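Local coordinates for protein HTH-type transcriptional regulator AscG (Escherichia coli, PDB 3BRQ) that represses transcription of the cryptic asc operon in Escherichia coli as a sequence-specific DNA-binding regulator of the LacI family, at residues 20-34 / 73-87. Residues are numbered along the deposited sequence; the frame is centred on the assembly and turned at random.
Sequences QTLGLVVTNTLYHGI and LLDLRCDAIMIYPRF. With SO4 (sulfate ion), chain F.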
loop_
_atom_site.group_PDB
_atom_site.type_symbol
_atom_site.label_atom_id
_atom_site.label_comp_id
_atom_site.label_asym_id
_atom_site.label_seq_id
_atom_site.Cartn_x
_atom_site.Cartn_y
_atom_site.Cartn_z
ATOM N N GLN B 20 2.137 17.417 -23.138
ATOM C CA GLN B 20 1.531 17.992 -21.951
ATOM C C GLN B 20 1.791 17.086 -20.766
ATOM O O GLN B 20 1.782 15.855 -20.901
ATOM C CB GLN B 20 0.033 18.125 -22.127
ATOM C CG GLN B 20 -0.389 19.330 -22.904
ATOM C CD GLN B 20 -1.889 19.410 -23.005
ATOM O OE1 GLN B 20 -2.588 18.399 -22.836
ATOM N NE2 GLN B 20 -2.404 20.608 -23.262
ATOM N N THR B 21 2.033 17.695 -19.612
ATOM C CA THR B 21 2.401 16.924 -18.440
ATOM C C THR B 21 1.374 17.192 -17.346
ATOM O O THR B 21 1.006 18.350 -17.140
ATOM C CB THR B 21 3.821 17.322 -18.014
ATOM O OG1 THR B 21 4.744 16.898 -19.030
ATOM C CG2 THR B 21 4.211 16.694 -16.692
ATOM N N LEU B 22 0.903 16.133 -16.677
ATOM C CA LEU B 22 0.032 16.259 -15.508
ATOM C C LEU B 22 0.841 16.071 -14.226
ATOM O O LEU B 22 1.512 15.047 -14.016
ATOM C CB LEU B 22 -1.075 15.192 -15.514
ATOM C CG LEU B 22 -2.496 15.521 -15.920
ATOM C CD1 LEU B 22 -3.248 14.259 -16.294
ATOM C CD2 LEU B 22 -3.212 16.239 -14.724
ATOM N N GLY B 23 0.768 17.061 -13.360
ATOM C CA GLY B 23 1.508 17.038 -12.105
ATOM C C GLY B 23 0.659 16.581 -10.944
ATOM O O GLY B 23 -0.491 17.066 -10.745
ATOM N N LEU B 24 1.213 15.686 -10.129
ATOM C CA LEU B 24 0.528 15.219 -8.920
ATOM C C LEU B 24 1.349 15.598 -7.692
ATOM O O LEU B 24 2.570 15.396 -7.687
ATOM C CB LEU B 24 0.376 13.696 -8.940
ATOM C CG LEU B 24 -0.771 13.082 -9.742
ATOM C CD1 LEU B 24 -1.261 13.936 -10.910
ATOM C CD2 LEU B 24 -0.393 11.655 -10.205
ATOM N N VAL B 25 0.689 16.138 -6.653
ATOM C CA VAL B 25 1.398 16.468 -5.386
ATOM C C VAL B 25 0.677 15.639 -4.298
ATOM O O VAL B 25 -0.535 15.762 -4.152
ATOM C CB VAL B 25 1.293 17.988 -4.986
ATOM C CG1 VAL B 25 1.934 18.214 -3.590
ATOM C CG2 VAL B 25 2.050 18.825 -5.945
ATOM N N VAL B 26 1.400 14.805 -3.564
ATOM C CA VAL B 26 0.827 13.920 -2.551
ATOM C C VAL B 26 1.770 13.915 -1.341
ATOM O O VAL B 26 2.992 13.831 -1.483
ATOM C CB VAL B 26 0.611 12.495 -3.050
ATOM C CG1 VAL B 26 0.061 11.589 -1.955
ATOM C CG2 VAL B 26 -0.328 12.489 -4.268
ATOM N N THR B 27 1.173 14.139 -0.158
ATOM C CA THR B 27 1.901 14.167 1.114
ATOM C C THR B 27 2.506 12.784 1.444
ATOM O O THR B 27 1.904 11.728 1.182
ATOM C CB THR B 27 0.967 14.726 2.257
ATOM O OG1 THR B 27 0.396 15.981 1.809
ATOM C CG2 THR B 27 1.752 15.083 3.492
ATOM N N ASN B 28 3.677 12.794 2.063
ATOM C CA ASN B 28 4.384 11.583 2.470
ATOM C C ASN B 28 3.847 11.067 3.825
ATOM O O ASN B 28 4.507 11.138 4.864
ATOM C CB ASN B 28 5.889 11.886 2.539
ATOM C CG ASN B 28 6.727 10.654 2.871
ATOM O OD1 ASN B 28 6.546 9.617 2.297
ATOM N ND2 ASN B 28 7.627 10.785 3.829
ATOM N N THR B 29 2.623 10.571 3.809
ATOM C CA THR B 29 2.039 10.045 5.029
ATOM C C THR B 29 1.975 8.546 4.895
ATOM O O THR B 29 2.010 8.009 3.786
ATOM C CB THR B 29 0.673 10.624 5.308
ATOM O OG1 THR B 29 -0.144 10.466 4.145
ATOM C CG2 THR B 29 0.800 12.143 5.666
ATOM N N LEU B 30 1.932 7.862 6.024
ATOM C CA LEU B 30 2.004 6.405 5.994
ATOM C C LEU B 30 0.638 5.882 5.513
ATOM O O LEU B 30 0.563 4.906 4.762
ATOM C CB LEU B 30 2.320 5.857 7.396
ATOM C CG LEU B 30 2.299 4.336 7.494
ATOM C CD1 LEU B 30 3.467 3.657 6.709
ATOM C CD2 LEU B 30 2.321 3.935 8.956
ATOM N N TYR B 31 -0.422 6.568 5.936
ATOM C CA TYR B 31 -1.779 6.234 5.526
ATOM C C TYR B 31 -2.316 7.359 4.671
ATOM O O TYR B 31 -1.997 8.522 4.916
ATOM C CB TYR B 31 -2.709 6.066 6.742
ATOM C CG TYR B 31 -4.178 5.843 6.379
ATOM C CD1 TYR B 31 -4.636 4.599 5.937
ATOM C CD2 TYR B 31 -5.111 6.895 6.469
ATOM C CE1 TYR B 31 -5.998 4.398 5.593
ATOM C CE2 TYR B 31 -6.446 6.696 6.139
ATOM C CZ TYR B 31 -6.900 5.453 5.713
ATOM O OH TYR B 31 -8.268 5.287 5.375
ATOM N N HIS B 32 -3.133 6.994 3.676
ATOM C CA HIS B 32 -3.907 7.952 2.912
ATOM C C HIS B 32 -5.358 7.497 2.874
ATOM O O HIS B 32 -5.637 6.347 2.532
ATOM C CB HIS B 32 -3.378 7.987 1.472
ATOM C CG HIS B 32 -2.102 8.731 1.326
ATOM N ND1 HIS B 32 -0.864 8.114 1.365
ATOM C CD2 HIS B 32 -1.862 10.061 1.171
ATOM C CE1 HIS B 32 0.080 9.029 1.205
ATOM N NE2 HIS B 32 -0.502 10.216 1.095
ATOM N N GLY B 33 -6.266 8.421 3.174
ATOM C CA GLY B 33 -7.699 8.221 3.031
ATOM C C GLY B 33 -8.137 7.772 1.648
ATOM O O GLY B 33 -9.084 6.984 1.538
ATOM N N ILE B 34 -7.422 8.199 0.588
ATOM C CA ILE B 34 -7.653 7.671 -0.747
ATOM C C ILE B 34 -6.433 6.765 -1.032
ATOM O O ILE B 34 -5.304 7.252 -1.165
ATOM C CB ILE B 34 -7.742 8.805 -1.839
ATOM C CG1 ILE B 34 -8.692 9.960 -1.437
ATOM C CG2 ILE B 34 -8.018 8.199 -3.255
ATOM C CD1 ILE B 34 -10.100 9.553 -1.035
ATOM N N LEU B 73 6.355 21.954 -9.355
ATOM C CA LEU B 73 5.843 21.312 -10.573
ATOM C C LEU B 73 5.495 22.266 -11.688
ATOM O O LEU B 73 5.759 21.977 -12.847
ATOM C CB LEU B 73 4.654 20.377 -10.297
ATOM C CG LEU B 73 4.907 19.050 -9.581
ATOM C CD1 LEU B 73 3.583 18.339 -9.399
ATOM C CD2 LEU B 73 5.918 18.128 -10.338
ATOM N N LEU B 74 4.926 23.401 -11.339
ATOM C CA LEU B 74 4.696 24.449 -12.323
ATOM C C LEU B 74 5.985 24.972 -12.998
ATOM O O LEU B 74 6.021 25.198 -14.230
ATOM C CB LEU B 74 3.951 25.595 -11.651
ATOM C CG LEU B 74 2.598 25.094 -11.205
ATOM C CD1 LEU B 74 1.814 26.277 -10.597
ATOM C CD2 LEU B 74 1.838 24.448 -12.425
ATOM N N ASP B 75 7.055 25.087 -12.198
ATOM C CA ASP B 75 8.325 25.577 -12.676
ATOM C C ASP B 75 8.977 24.459 -13.497
ATOM O O ASP B 75 10.000 24.684 -14.160
ATOM C CB ASP B 75 9.220 25.901 -11.492
ATOM C CG ASP B 75 8.752 27.120 -10.721
ATOM O OD1 ASP B 75 7.856 27.807 -11.206
ATOM O OD2 ASP B 75 9.282 27.398 -9.642
ATOM N N LEU B 76 8.432 23.254 -13.428
ATOM C CA LEU B 76 8.879 22.219 -14.369
ATOM C C LEU B 76 7.965 22.245 -15.600
ATOM O O LEU B 76 8.112 21.425 -16.500
ATOM C CB LEU B 76 8.899 20.851 -13.707
ATOM C CG LEU B 76 9.827 20.757 -12.493
ATOM C CD1 LEU B 76 9.691 19.366 -11.880
ATOM C CD2 LEU B 76 11.265 21.069 -12.899
ATOM N N ARG B 77 7.068 23.226 -15.649
ATOM C CA ARG B 77 6.089 23.344 -16.733
ATOM C C ARG B 77 5.119 22.165 -16.828
ATOM O O ARG B 77 4.768 21.740 -17.927
ATOM C CB ARG B 77 6.739 23.584 -18.117
ATOM C CG ARG B 77 5.973 24.614 -18.970
ATOM C CD ARG B 77 6.301 24.531 -20.479
ATOM N NE ARG B 77 7.729 24.598 -20.765
ATOM C CZ ARG B 77 8.268 25.261 -21.800
ATOM N NH1 ARG B 77 7.496 25.956 -22.645
ATOM N NH2 ARG B 77 9.589 25.240 -21.985
ATOM N N CYS B 78 4.664 21.655 -15.689
ATOM C CA CYS B 78 3.388 20.934 -15.674
ATOM C C CYS B 78 2.249 21.837 -16.133
ATOM O O CYS B 78 2.139 22.989 -15.713
ATOM C CB CYS B 78 3.066 20.363 -14.293
ATOM S SG CYS B 78 4.189 19.043 -13.881
ATOM N N ASP B 79 1.391 21.287 -16.981
ATOM C CA ASP B 79 0.277 22.031 -17.592
ATOM C C ASP B 79 -0.985 22.062 -16.709
ATOM O O ASP B 79 -1.771 22.984 -16.803
ATOM C CB ASP B 79 -0.018 21.422 -18.961
ATOM C CG ASP B 79 1.233 21.391 -19.858
ATOM O OD1 ASP B 79 1.519 22.434 -20.454
ATOM O OD2 ASP B 79 1.962 20.367 -19.908
ATOM N N ALA B 80 -1.146 21.049 -15.847
ATOM C CA ALA B 80 -2.228 20.956 -14.869
ATOM C C ALA B 80 -1.722 20.275 -13.600
ATOM O O ALA B 80 -0.825 19.400 -13.664
ATOM C CB ALA B 80 -3.365 20.132 -15.433
ATOM N N ILE B 81 -2.333 20.614 -12.454
ATOM C CA ILE B 81 -1.912 19.988 -11.184
ATOM C C ILE B 81 -3.092 19.319 -10.459
ATOM O O ILE B 81 -4.193 19.886 -10.381
ATOM C CB ILE B 81 -1.240 21.043 -10.268
ATOM C CG1 ILE B 81 -0.105 21.763 -11.015
ATOM C CG2 ILE B 81 -0.705 20.421 -8.912
ATOM C CD1 ILE B 81 1.152 20.880 -11.064
HETATM N N MSE B 82 -2.880 18.119 -9.937
HETATM C CA MSE B 82 -3.823 17.542 -8.955
HETATM C C MSE B 82 -3.128 17.600 -7.611
HETATM O O MSE B 82 -2.091 16.971 -7.444
HETATM C CB MSE B 82 -4.165 16.079 -9.257
HETATM C CG MSE B 82 -5.180 15.476 -8.191
HETATM SE SE MSE B 82 -5.048 13.567 -7.983
HETATM C CE MSE B 82 -3.357 13.559 -6.934
ATOM N N ILE B 83 -3.691 18.343 -6.643
ATOM C CA ILE B 83 -3.094 18.341 -5.294
ATOM C C ILE B 83 -3.911 17.410 -4.369
ATOM O O ILE B 83 -5.117 17.514 -4.305
ATOM C CB ILE B 83 -2.891 19.783 -4.738
ATOM C CG1 ILE B 83 -2.539 19.807 -3.243
ATOM C CG2 ILE B 83 -4.127 20.628 -4.891
ATOM C CD1 ILE B 83 -1.069 19.404 -2.970
ATOM N N TYR B 84 -3.253 16.441 -3.727
ATOM C CA TYR B 84 -3.895 15.720 -2.628
ATOM C C TYR B 84 -3.225 16.077 -1.259
ATOM O O TYR B 84 -2.254 15.465 -0.869
ATOM C CB TYR B 84 -3.921 14.232 -2.967
ATOM C CG TYR B 84 -4.414 13.290 -1.886
ATOM C CD1 TYR B 84 -5.107 13.753 -0.756
ATOM C CD2 TYR B 84 -4.158 11.914 -2.002
ATOM C CE1 TYR B 84 -5.511 12.880 0.248
ATOM C CE2 TYR B 84 -4.593 11.031 -1.036
ATOM C CZ TYR B 84 -5.287 11.529 0.073
ATOM O OH TYR B 84 -5.687 10.623 1.018
ATOM N N PRO B 85 -3.721 17.132 -0.566
ATOM C CA PRO B 85 -3.028 17.655 0.579
ATOM C C PRO B 85 -3.590 17.144 1.916
ATOM O O PRO B 85 -4.835 17.023 2.095
ATOM C CB PRO B 85 -3.301 19.171 0.446
ATOM C CG PRO B 85 -4.633 19.241 -0.098
ATOM C CD PRO B 85 -4.889 17.955 -0.875
ATOM N N ARG B 86 -2.692 16.863 2.872
ATOM C CA ARG B 86 -3.133 16.612 4.228
ATOM C C ARG B 86 -3.199 17.959 4.926
ATOM O O ARG B 86 -4.200 18.235 5.603
ATOM C CB ARG B 86 -2.174 15.689 5.026
ATOM C CG ARG B 86 -2.634 15.531 6.494
ATOM C CD ARG B 86 -2.087 14.354 7.221
ATOM N NE ARG B 86 -2.617 13.059 6.741
ATOM C CZ ARG B 86 -2.184 11.919 7.237
ATOM N NH1 ARG B 86 -1.283 11.999 8.215
ATOM N NH2 ARG B 86 -2.643 10.722 6.800
ATOM N N PHE B 87 -2.164 18.800 4.773
ATOM C CA PHE B 87 -1.989 19.963 5.676
ATOM C C PHE B 87 -2.582 21.314 5.232
ATOM O O PHE B 87 -3.009 22.110 6.093
ATOM C CB PHE B 87 -0.511 20.116 6.099
ATOM C CG PHE B 87 0.030 18.905 6.817
ATOM C CD1 PHE B 87 -0.196 18.735 8.206
ATOM C CD2 PHE B 87 0.683 17.901 6.111
ATOM C CE1 PHE B 87 0.270 17.614 8.869
ATOM C CE2 PHE B 87 1.156 16.749 6.767
ATOM C CZ PHE B 87 0.962 16.583 8.114
HETATM S S SO4 F . -5.641 12.110 4.680
HETATM O O1 SO4 F . -6.939 12.655 4.909
HETATM O O2 SO4 F . -4.684 13.224 4.443
HETATM O O3 SO4 F . -5.281 11.175 5.714
HETATM O O4 SO4 F . -5.768 11.233 3.522
HETATM O O HOH W 1 -1.675 13.404 0.536
HETATM O O HOH W 2 0.325 16.871 -1.153
#
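Gly23 and Val25 ladder with Ala80, Met82 and Tyr84 through four parallel-strand hydrogen bonds, from Gly23 N to Ala80 O (2.8 Å) through Tyr84 N to Val25 O. Near the N-terminal ends of the pair Asp79 grips Thr21 twice: OD2 takes Thr21 N at 2.7 Å through its anti lone pair, while Asp79 N donates to Thr21 O. Where the strands part, water 1 joins Thr27 N to Tyr84 O. Apolar packing runs on both faces: Ile83 CD1 presses tightly on Val25 CG1 (3.3 Å), and Met82 CE lies on Leu24 CG. Bare Gly23 admits Leu73 CD1, 3.6 Å from its CA. At the C-terminal end of strand 80-84, the Tyr84 OH, carried out by a trans chi1 of 174°, accepts from Ile34 N and donates to sulfate O4 (2.6 Å), to which Gly33 N also donates. Arg86 NE and NH2 hold sulfate O2 and O3, with Thr29 CG2 over one guanidinium face. A methionine in place of Arg86 would probably leave O2 and O3 without these donors and loosen the anion. Thr153 and Ser151 also bind this sulfate, probably from crystallisation liquor, in what is probably the effector cleft, as in LacI-family relatives. Strand 21-27 lies between 53-60 and 80-84 in a parallel sheet of the periplasmic-binding-protein-like fold, helices 36-49 and 255-270 packing on its Leu22, Leu24 and Met82 face.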